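Local coordinates for antibiotic resistance protein (Deinococcus radiodurans, PDB 2VLI) that probably acts as a P-loop phosphotransferase that confers resistance to the antibiotic tunicamycin, at residues 138-141 with 142-145; 89-92 with 93-96; 154-157 with 158-162. All coordinates share one frame; numbering follows the deposited sequence.

Overall arrangement
The parallel sheet with strand order 2-3-1-4-5 resembles that of nucleoside monophosphate kinases among the P-loop NTPases. All three contacts are local: one within a helix, one at a helix end, one at a helix start. Contact 2 lies near the start of helix 89-101, and contact 1 near the end of helix 132-142. Their centres are 14 Å apart. They touch where Thr89 OG1 probably hydrogen-bonds Glu141 OE2 at 2.8 Å, and both reach the second subunit. Contact 3 begins helix 158-169, its centre 19 Å from that of contact 1 and 26 Å from that of contact 2. Glu145 of contact 1 and His150 bind cadmium. The side chain of His92 is about 11 Å from the cadmium ion.

Contact 1. Residues 138-141 with 142-145; sequences RLNE and LRGE. With CD (cadmium ion), chain C.
Leu142, which is buried, meets Arg138 near the end of helix 132-142. Leu142 N donates a fairly straight hydrogen bond to Arg138 O at 3.0 Å. CG of Leu142 lies beside its own backbone N (chi1 -64°), and this sets it 3.4 Å from the same Arg138 O. One carbonyl thus receives a polar bond and close aliphatic packing. The bonding then changes. Arg143 N is shared between Leu139 O and Asn140 O, and both bonds are weak. Gly144 N returns to a firm bond with Glu141 O at 3.0 Å, but it comes from above the carbonyl plane.

The outer side is looser and wetter. The extended Arg143 chain runs past the backbone, with CG 3.5 Å from Leu139 O. Its guanidinium is not gripped directly by Asn140. Instead, a water accepts from Arg143 NE at 3.0 Å and probably donates to Asn140 OD1 at 3.1 Å. Beyond the turn, both carboxylate oxygens of Glu145 bind cadmium, OE2 at 2.3 Å and OE1 at 2.6 Å. His150 ND1 is another ligand of the metal. Leu142 O accepts a hydrogen bond from His150 NE2, so this turn helps to orient a metal-binding ring from the second shell.

Glu141 points its carboxylate at the dimer interface. Its OE2 hydrogen-bonds Thr89 OG1 of the same chain; OE1 has a weak bond to Thr89 of the second subunit. OE2 also lies close to Glu141 of that subunit. Two such carboxylates may share a proton. In the fold, Leu139 packs on Leu115 and Val118 of helix 115-123. Leu142 lies on Thr110 and Arg143 on Ile112, both of strand 107-112, while Pro13 touches Leu139 and Leu142.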
ATOM      1  N   ARG A 138      -3.488  -6.155   4.954  1.00 17.85           N
ATOM      2  CA  ARG A 138      -2.230  -6.474   4.340  1.00 18.32           C
ATOM      3  C   ARG A 138      -2.377  -7.403   3.147  1.00 15.71           C
ATOM      4  O   ARG A 138      -1.727  -7.219   2.116  1.00 13.41           O
ATOM      5  CB  ARG A 138      -1.259  -7.135   5.349  1.00 20.04           C
ATOM      6  CG  ARG A 138       0.072  -7.433   4.756  1.00 27.52           C
ATOM      7  CD  ARG A 138       1.105  -6.403   5.200  1.00 38.56           C
ATOM      8  NE  ARG A 138       0.573  -5.032   5.107  1.00 45.10           N
ATOM      9  CZ  ARG A 138       0.427  -4.182   6.128  1.00 51.29           C
ATOM     10  NH1 ARG A 138      -0.092  -2.966   5.909  1.00 52.23           N
ATOM     11  NH2 ARG A 138       0.801  -4.525   7.373  1.00 54.26           N
ATOM     12  N   LEU A 139      -3.185  -8.441   3.309  1.00 14.58           N
ATOM     13  CA  LEU A 139      -3.378  -9.413   2.263  1.00 14.87           C
ATOM     14  C   LEU A 139      -4.104  -8.760   1.061  1.00 13.83           C
ATOM     15  O   LEU A 139      -3.808  -9.058  -0.085  1.00 16.90           O
ATOM     16  CB  LEU A 139      -4.215 -10.560   2.774  1.00 14.32           C
ATOM     17  CG  LEU A 139      -3.610 -11.337   3.966  1.00 14.86           C
ATOM     18  CD1 LEU A 139      -4.437 -12.587   4.180  1.00 13.87           C
ATOM     19  CD2 LEU A 139      -2.132 -11.629   3.809  1.00 14.84           C
ATOM     20  N   ASN A 140      -5.039  -7.892   1.358  1.00 13.73           N
ATOM     21  CA  ASN A 140      -5.748  -7.109   0.324  1.00 13.86           C
ATOM     22  C   ASN A 140      -4.759  -6.218  -0.424  1.00 15.01           C
ATOM     23  O   ASN A 140      -4.790  -6.154  -1.655  1.00 15.29           O
ATOM     24  CB  ASN A 140      -6.845  -6.290   0.985  1.00 13.55           C
ATOM     25  CG  ASN A 140      -8.121  -7.082   1.220  1.00 11.59           C
ATOM     26  OD1 ASN A 140      -8.351  -8.092   0.583  1.00 15.22           O
ATOM     27  ND2 ASN A 140      -8.934  -6.634   2.153  1.00 13.90           N
ATOM     28  N   GLU A 141      -3.827  -5.585   0.301  1.00 15.60           N
ATOM     29  CA  GLU A 141      -2.772  -4.756  -0.362  1.00 14.79           C
ATOM     30  C   GLU A 141      -1.879  -5.563  -1.276  1.00 15.58           C
ATOM     31  O   GLU A 141      -1.603  -5.143  -2.403  1.00 12.16           O
ATOM     32  CB  GLU A 141      -1.907  -3.952   0.604  1.00 15.80           C
ATOM     33  CG  GLU A 141      -0.671  -3.328  -0.149  1.00 19.67           C
ATOM     34  CD  GLU A 141      -0.016  -2.122   0.479  1.00 24.18           C
ATOM     35  OE1 GLU A 141      -0.139  -1.989   1.699  1.00 20.52           O
ATOM     36  OE2 GLU A 141       0.681  -1.342  -0.311  1.00 25.15           O
ATOM     37  N   LEU A 142      -1.443  -6.761  -0.837  1.00 13.36           N
ATOM     38  CA  LEU A 142      -0.615  -7.592  -1.678  1.00 14.54           C
ATOM     39  C   LEU A 142      -1.219  -8.065  -3.019  1.00 13.79           C
ATOM     40  O   LEU A 142      -0.494  -8.400  -3.958  1.00 12.94           O
ATOM     41  CB  LEU A 142      -0.090  -8.816  -0.881  1.00 15.29           C
ATOM     42  CG  LEU A 142       0.833  -8.481   0.296  1.00 18.00           C
ATOM     43  CD1 LEU A 142       1.190  -9.718   1.205  1.00 16.64           C
ATOM     44  CD2 LEU A 142       2.073  -7.903  -0.228  1.00 14.85           C
ATOM     45  N   ARG A 143      -2.535  -8.162  -3.043  1.00 14.98           N
ATOM     46  CA  ARG A 143      -3.309  -8.515  -4.219  1.00 14.61           C
ATOM     47  C   ARG A 143      -3.358  -7.396  -5.273  1.00 14.76           C
ATOM     48  O   ARG A 143      -3.853  -7.632  -6.363  1.00 14.65           O
ATOM     49  CB  ARG A 143      -4.711  -8.867  -3.850  1.00 13.57           C
ATOM     50  CG  ARG A 143      -4.895 -10.233  -3.176  1.00 13.23           C
ATOM     51  CD  ARG A 143      -6.325 -10.306  -2.709  1.00 13.89           C
ATOM     52  NE  ARG A 143      -6.609 -11.569  -2.028  1.00 11.69           N
ATOM     53  CZ  ARG A 143      -6.937 -12.703  -2.640  1.00 17.54           C
ATOM     54  NH1 ARG A 143      -7.084 -12.757  -3.949  1.00 18.17           N
ATOM     55  NH2 ARG A 143      -7.133 -13.817  -1.925  1.00 22.84           N
ATOM     56  N   GLY A 144      -2.811  -6.221  -4.964  1.00 14.24           N
ATOM     57  CA  GLY A 144      -2.716  -5.127  -5.942  1.00 15.13           C
ATOM     58  C   GLY A 144      -1.778  -5.514  -7.068  1.00 15.05           C
ATOM     59  O   GLY A 144      -0.785  -6.203  -6.835  1.00 15.42           O
ATOM     60  N   GLU A 145      -2.032  -5.027  -8.283  1.00 14.32           N
ATOM     61  CA  GLU A 145      -1.141  -5.322  -9.382  1.00 13.47           C
ATOM     62  C   GLU A 145       0.249  -4.700  -9.288  1.00 13.75           C
ATOM     63  O   GLU A 145       1.116  -5.131  -9.998  1.00 15.12           O
ATOM     64  CB  GLU A 145      -1.799  -5.164 -10.746  1.00 14.69           C
ATOM     65  CG  GLU A 145      -2.903  -6.124 -10.960  1.00 14.66           C
ATOM     66  CD  GLU A 145      -2.476  -7.605 -10.805  1.00 14.23           C
ATOM     67  OE1 GLU A 145      -1.458  -8.035 -11.288  1.00 13.16           O
ATOM     68  OE2 GLU A 145      -3.242  -8.343 -10.259  1.00 14.42           O
TER
HETATM   69 CD    CD C1177      -2.227 -10.411 -10.584  1.00 14.39          CD
HETATM   70  O   HOH W   1      -7.135 -10.891   0.850  1.00 25.71           O

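Contact 2. Residues 89-92 with 93-96; sequences TARH and RRLM
His92 turns its ring away from its own backbone N (chi1 -180°), while Met96, a selenomethionine, keeps CG beside its N (chi1 -71°) and bends again at chi2. These torsions bring the two side chains together one turn apart on helix 89-101. CG of Met96 comes over one face of the imidazole, offset toward the rim, in a CH-pi contact 3.9 Å from the ring centroid. Its nearest ring atom is His92 NE2, 3.6 Å from Met96 CG. The selenium follows obliquely, 4.6 Å from the centroid, and CE of Met96 lies 3.9 Å from CE1 of His92.

A second pair forms on another side of the helix. Arg94 folds back along the helix through a bend at chi3. Its NH2 rests 3.4 Å from CG of Arg91, so it meets the aliphatic part of that chain. Ala90 O and Arg91 N both lie over one face of the Arg94 guanidinium. The charged ends stay apart, the two guanidinium planes turned 43° against each other. Arg91 NE has a long, weak ion pair with Glu57.

Beneath these side chains the backbone is regular helix. Arg93, Arg94, Leu95 and Met96 each donate their N-H to the carbonyl oxygen four residues earlier. Leu95 N to Arg91 O, at 3.0 Å, is nearly straight. Asp88 OD1 accepts from Arg91 N at the start of the helix. Leu95 faces Trp9 of strand 7-11 and Ile62 and Met65 of helix 61-75.

The His92 ring contacts described are of van der Waals and CH-pi kind, from Met96 and the Phe147 ring. Arg93 behaves differently: its NE forms a salt bridge with Asp137 of the second subunit. The Met96-His92 pair is mainly apolar, and Arg93 probably adds a charged link between the subunits.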
ATOM      1  N   THR A  89       4.002  -0.210  -0.886  1.00 28.18           N
ATOM      2  CA  THR A  89       4.071  -0.052  -2.302  1.00 26.07           C
ATOM      3  C   THR A  89       5.283   0.818  -2.667  1.00 25.26           C
ATOM      4  O   THR A  89       5.982   0.569  -3.626  1.00 23.50           O
ATOM      5  CB  THR A  89       2.775   0.597  -2.822  1.00 26.82           C
ATOM      6  OG1 THR A  89       1.714  -0.361  -2.729  1.00 23.56           O
ATOM      7  CG2 THR A  89       2.974   1.100  -4.234  1.00 23.86           C
ATOM      8  N   ALA A  90       5.535   1.849  -1.881  1.00 26.33           N
ATOM      9  CA  ALA A  90       6.664   2.731  -2.139  1.00 25.95           C
ATOM     10  C   ALA A  90       8.030   1.988  -1.953  1.00 24.05           C
ATOM     11  O   ALA A  90       8.908   2.107  -2.800  1.00 25.19           O
ATOM     12  CB  ALA A  90       6.588   3.996  -1.237  1.00 27.22           C
ATOM     13  N   ARG A  91       8.186   1.225  -0.883  1.00 24.44           N
ATOM     14  CA  ARG A  91       9.419   0.416  -0.694  1.00 24.89           C
ATOM     15  C   ARG A  91       9.538  -0.643  -1.810  1.00 23.10           C
ATOM     16  O   ARG A  91      10.610  -0.849  -2.334  1.00 22.65           O
ATOM     17  CB  ARG A  91       9.510  -0.270   0.678  1.00 25.16           C
ATOM     18  CG  ARG A  91      10.147   0.597   1.823  1.00 30.20           C
ATOM     19  CD  ARG A  91      10.466  -0.203   3.122  1.00 29.98           C
ATOM     20  NE  ARG A  91       9.270  -0.922   3.533  1.00 38.68           N
ATOM     21  CZ  ARG A  91       9.178  -2.063   4.244  1.00 39.15           C
ATOM     22  NH1 ARG A  91      10.228  -2.713   4.738  1.00 39.28           N
ATOM     23  NH2 ARG A  91       7.963  -2.570   4.444  1.00 41.48           N
ATOM     24  N   HIS A  92       8.422  -1.275  -2.193  1.00 21.74           N
ATOM     25  CA  HIS A  92       8.433  -2.233  -3.309  1.00 21.11           C
ATOM     26  C   HIS A  92       8.952  -1.582  -4.596  1.00 21.12           C
ATOM     27  O   HIS A  92       9.773  -2.153  -5.305  1.00 19.67           O
ATOM     28  CB  HIS A  92       7.028  -2.838  -3.527  1.00 20.76           C
ATOM     29  CG  HIS A  92       6.961  -3.825  -4.650  1.00 21.72           C
ATOM     30  ND1 HIS A  92       7.490  -5.105  -4.555  1.00 22.03           N
ATOM     31  CD2 HIS A  92       6.461  -3.711  -5.906  1.00 21.47           C
ATOM     32  CE1 HIS A  92       7.309  -5.730  -5.713  1.00 20.20           C
ATOM     33  NE2 HIS A  92       6.682  -4.912  -6.545  1.00 22.43           N
ATOM     34  N   ARG A  93       8.473  -0.379  -4.907  1.00 21.62           N
ATOM     35  CA  ARG A  93       8.889   0.251  -6.138  1.00 23.23           C
ATOM     36  C   ARG A  93      10.366   0.574  -6.102  1.00 22.79           C
ATOM     37  O   ARG A  93      11.053   0.437  -7.078  1.00 24.23           O
ATOM     38  CB  ARG A  93       8.063   1.518  -6.450  1.00 24.24           C
ATOM     39  CG  ARG A  93       8.538   2.248  -7.723  1.00 28.86           C
ATOM     40  CD  ARG A  93       8.899   1.349  -8.951  1.00 35.84           C
ATOM     41  NE  ARG A  93       7.758   0.775  -9.682  1.00 41.33           N
ATOM     42  CZ  ARG A  93       7.221   1.287 -10.789  1.00 41.70           C
ATOM     43  NH1 ARG A  93       7.696   2.422 -11.305  1.00 45.22           N
ATOM     44  NH2 ARG A  93       6.199   0.659 -11.383  1.00 42.32           N
ATOM     45  N   ARG A  94      10.817   1.039  -4.947  1.00 24.94           N
ATOM     46  CA  ARG A  94      12.204   1.456  -4.705  1.00 25.13           C
ATOM     47  C   ARG A  94      13.142   0.282  -4.968  1.00 23.10           C
ATOM     48  O   ARG A  94      14.144   0.416  -5.678  1.00 23.20           O
ATOM     49  CB  ARG A  94      12.359   1.978  -3.271  1.00 25.34           C
ATOM     50  CG  ARG A  94      11.950   3.476  -3.089  1.00 30.97           C
ATOM     51  CD  ARG A  94      12.673   4.163  -1.873  1.00 36.59           C
ATOM     52  NE  ARG A  94      12.066   3.807  -0.579  1.00 40.51           N
ATOM     53  CZ  ARG A  94      10.920   4.304  -0.105  1.00 43.79           C
ATOM     54  NH1 ARG A  94      10.223   5.203  -0.801  1.00 44.22           N
ATOM     55  NH2 ARG A  94      10.450   3.881   1.077  1.00 45.94           N
ATOM     56  N   LEU A  95      12.765  -0.860  -4.400  1.00 21.26           N
ATOM     57  CA  LEU A  95      13.423  -2.113  -4.643  1.00 20.08           C
ATOM     58  C   LEU A  95      13.414  -2.527  -6.096  1.00 19.66           C
ATOM     59  O   LEU A  95      14.430  -2.891  -6.626  1.00 18.33           O
ATOM     60  CB  LEU A  95      12.802  -3.205  -3.754  1.00 18.91           C
ATOM     61  CG  LEU A  95      13.125  -3.236  -2.255  1.00 20.31           C
ATOM     62  CD1 LEU A  95      12.100  -4.099  -1.466  1.00 18.39           C
ATOM     63  CD2 LEU A  95      14.547  -3.805  -1.995  1.00 19.38           C
HETATM   64  N   MSE A  96      12.253  -2.432  -6.764  1.00 21.72           N
HETATM   65  CA  MSE A  96      12.167  -2.835  -8.131  1.00 22.06           C
HETATM   66  C   MSE A  96      13.022  -1.915  -8.999  1.00 23.08           C
HETATM   67  O   MSE A  96      13.735  -2.397  -9.829  1.00 22.97           O
HETATM   68  CB  MSE A  96      10.686  -2.906  -8.629  1.00 23.31           C
HETATM   69  CG  MSE A  96       9.821  -4.046  -8.088  1.00 21.27           C
HETATM   70 SE   MSE A  96      10.469  -5.909  -8.176  1.00 26.78          SE
HETATM   71  CE  MSE A  96      11.168  -6.055  -6.317  1.00 20.64           C
TER

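Contact 3. Residues 154-157 with 158-162; sequences AGLG and TQQVA
Leu156 and Val161 form the hydrophobic staple that opens helix 158-169. Gly157 is the N-cap, Leu156 precedes it, and Val161 follows four residues after the cap. The turn comes after strand 150-152, the edge strand of the parallel sheet within this chain.

The apolar contacts come first. CB of Leu156 meets CG2 of Val161 at 3.7 Å, and CD1 of Leu156 lies a little farther from the same methyl. The two side chains cross at a slant. CB of Gln160 fills the flank, 4.0 Å from Leu156 CB, so the leucine touches both Gln160 and Val161. Val161 also touches Thr153.

Backbone bonding fixes the turn. Val161 N donates to Gly157 O at 3.0 Å, and the donor lies nearly along the C=O axis. This is the first helical bond across the cap. The next, Ala162 N to Thr158 O, continues the helix.

One side-chain bond completes the arrangement. As glycine, Gly157 has no side chain to receive an N-H of the first turn. What remains is the reciprocal half of a capping box, in which the third helical residue, Gln160, reaches back to the N-cap N-H. Its CG lies beside its own N (chi1 -73°), and the chain then runs extended toward the loop.

On the flank turned to helix 20-28, Thr158 packs on His20 and Thr24. Gln159 sends OE1 to Arg28 NH1, so its amide binds a neighbouring helix and not the cap. No other chain of the assembly touches this surface turn. The Gln160 bond is almost straight: Gly157 N meets Gln160 OE1 at 3.0 Å, with an angle of 177° at the hydrogen.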
ATOM      1  N   ALA A 154      -3.566 -20.839  -2.322  1.00 19.52           N
ATOM      2  CA  ALA A 154      -4.749 -21.548  -1.869  1.00 20.44           C
ATOM      3  C   ALA A 154      -4.701 -23.018  -2.307  1.00 20.67           C
ATOM      4  O   ALA A 154      -4.613 -23.346  -3.482  1.00 18.61           O
ATOM      5  CB  ALA A 154      -5.995 -20.901  -2.368  1.00 20.53           C
ATOM      6  N   GLY A 155      -4.803 -23.889  -1.328  1.00 22.42           N
ATOM      7  CA  GLY A 155      -4.838 -25.327  -1.571  1.00 23.09           C
ATOM      8  C   GLY A 155      -3.504 -25.977  -1.884  1.00 24.14           C
ATOM      9  O   GLY A 155      -3.485 -27.149  -2.240  1.00 24.92           O
ATOM     10  N   LEU A 156      -2.401 -25.240  -1.774  1.00 24.05           N
ATOM     11  CA  LEU A 156      -1.081 -25.746  -2.174  1.00 25.96           C
ATOM     12  C   LEU A 156      -0.223 -25.930  -0.925  1.00 26.62           C
ATOM     13  O   LEU A 156      -0.256 -25.112  -0.001  1.00 26.40           O
ATOM     14  CB  LEU A 156      -0.347 -24.803  -3.137  1.00 26.14           C
ATOM     15  CG  LEU A 156      -1.010 -24.426  -4.457  1.00 27.11           C
ATOM     16  CD1 LEU A 156      -0.074 -23.558  -5.302  1.00 26.87           C
ATOM     17  CD2 LEU A 156      -1.439 -25.675  -5.194  1.00 25.40           C
ATOM     18  N   GLY A 157       0.532 -27.022  -0.893  1.00 28.06           N
ATOM     19  CA  GLY A 157       1.564 -27.175   0.105  1.00 28.34           C
ATOM     20  C   GLY A 157       2.831 -26.486  -0.353  1.00 29.19           C
ATOM     21  O   GLY A 157       2.954 -26.072  -1.515  1.00 28.89           O
ATOM     22  N   THR A 158       3.808 -26.395   0.535  1.00 30.21           N
ATOM     23  CA  THR A 158       5.045 -25.672   0.201  1.00 31.45           C
ATOM     24  C   THR A 158       5.718 -26.286  -0.991  1.00 31.15           C
ATOM     25  O   THR A 158       6.262 -25.587  -1.841  1.00 31.29           O
ATOM     26  CB  THR A 158       5.991 -25.597   1.380  1.00 32.26           C
ATOM     27  OG1 THR A 158       6.364 -26.925   1.767  1.00 35.02           O
ATOM     28  CG2 THR A 158       5.294 -24.939   2.555  1.00 33.87           C
ATOM     29  N   GLN A 159       5.587 -27.602  -1.124  1.00 31.34           N
ATOM     30  CA  GLN A 159       6.198 -28.299  -2.218  1.00 31.14           C
ATOM     31  C   GLN A 159       5.594 -27.903  -3.555  1.00 29.85           C
ATOM     32  O   GLN A 159       6.286 -27.681  -4.548  1.00 29.53           O
ATOM     33  CB  GLN A 159       6.013 -29.801  -2.010  1.00 32.64           C
ATOM     34  CG  GLN A 159       7.121 -30.623  -2.535  1.00 34.71           C
ATOM     35  CD  GLN A 159       8.413 -30.456  -1.750  1.00 37.02           C
ATOM     36  OE1 GLN A 159       9.480 -30.359  -2.345  1.00 39.19           O
ATOM     37  NE2 GLN A 159       8.320 -30.420  -0.419  1.00 39.00           N
ATOM     38  N   GLN A 160       4.278 -27.872  -3.595  1.00 28.78           N
ATOM     39  CA  GLN A 160       3.568 -27.404  -4.773  1.00 28.77           C
ATOM     40  C   GLN A 160       3.772 -25.905  -5.133  1.00 27.27           C
ATOM     41  O   GLN A 160       3.800 -25.549  -6.301  1.00 27.80           O
ATOM     42  CB  GLN A 160       2.089 -27.683  -4.596  1.00 29.86           C
ATOM     43  CG  GLN A 160       1.718 -29.137  -4.733  1.00 32.66           C
ATOM     44  CD  GLN A 160       0.331 -29.423  -4.141  1.00 37.82           C
ATOM     45  OE1 GLN A 160       0.048 -29.122  -2.963  1.00 40.31           O
ATOM     46  NE2 GLN A 160      -0.541 -29.988  -4.962  1.00 40.12           N
ATOM     47  N   VAL A 161       3.890 -25.030  -4.142  1.00 25.90           N
ATOM     48  CA  VAL A 161       4.227 -23.601  -4.434  1.00 24.21           C
ATOM     49  C   VAL A 161       5.579 -23.518  -5.084  1.00 23.37           C
ATOM     50  O   VAL A 161       5.776 -22.839  -6.085  1.00 21.69           O
ATOM     51  CB  VAL A 161       4.177 -22.770  -3.160  1.00 24.21           C
ATOM     52  CG1 VAL A 161       4.483 -21.244  -3.425  1.00 21.71           C
ATOM     53  CG2 VAL A 161       2.819 -22.899  -2.559  1.00 22.88           C
ATOM     54  N   ALA A 162       6.521 -24.284  -4.543  1.00 22.97           N
ATOM     55  CA  ALA A 162       7.862 -24.313  -5.060  1.00 22.82           C
ATOM     56  C   ALA A 162       7.840 -24.780  -6.498  1.00 23.46           C
ATOM     57  O   ALA A 162       8.471 -24.183  -7.362  1.00 22.66           O
ATOM     58  CB  ALA A 162       8.782 -25.211  -4.151  1.00 22.03           C
TER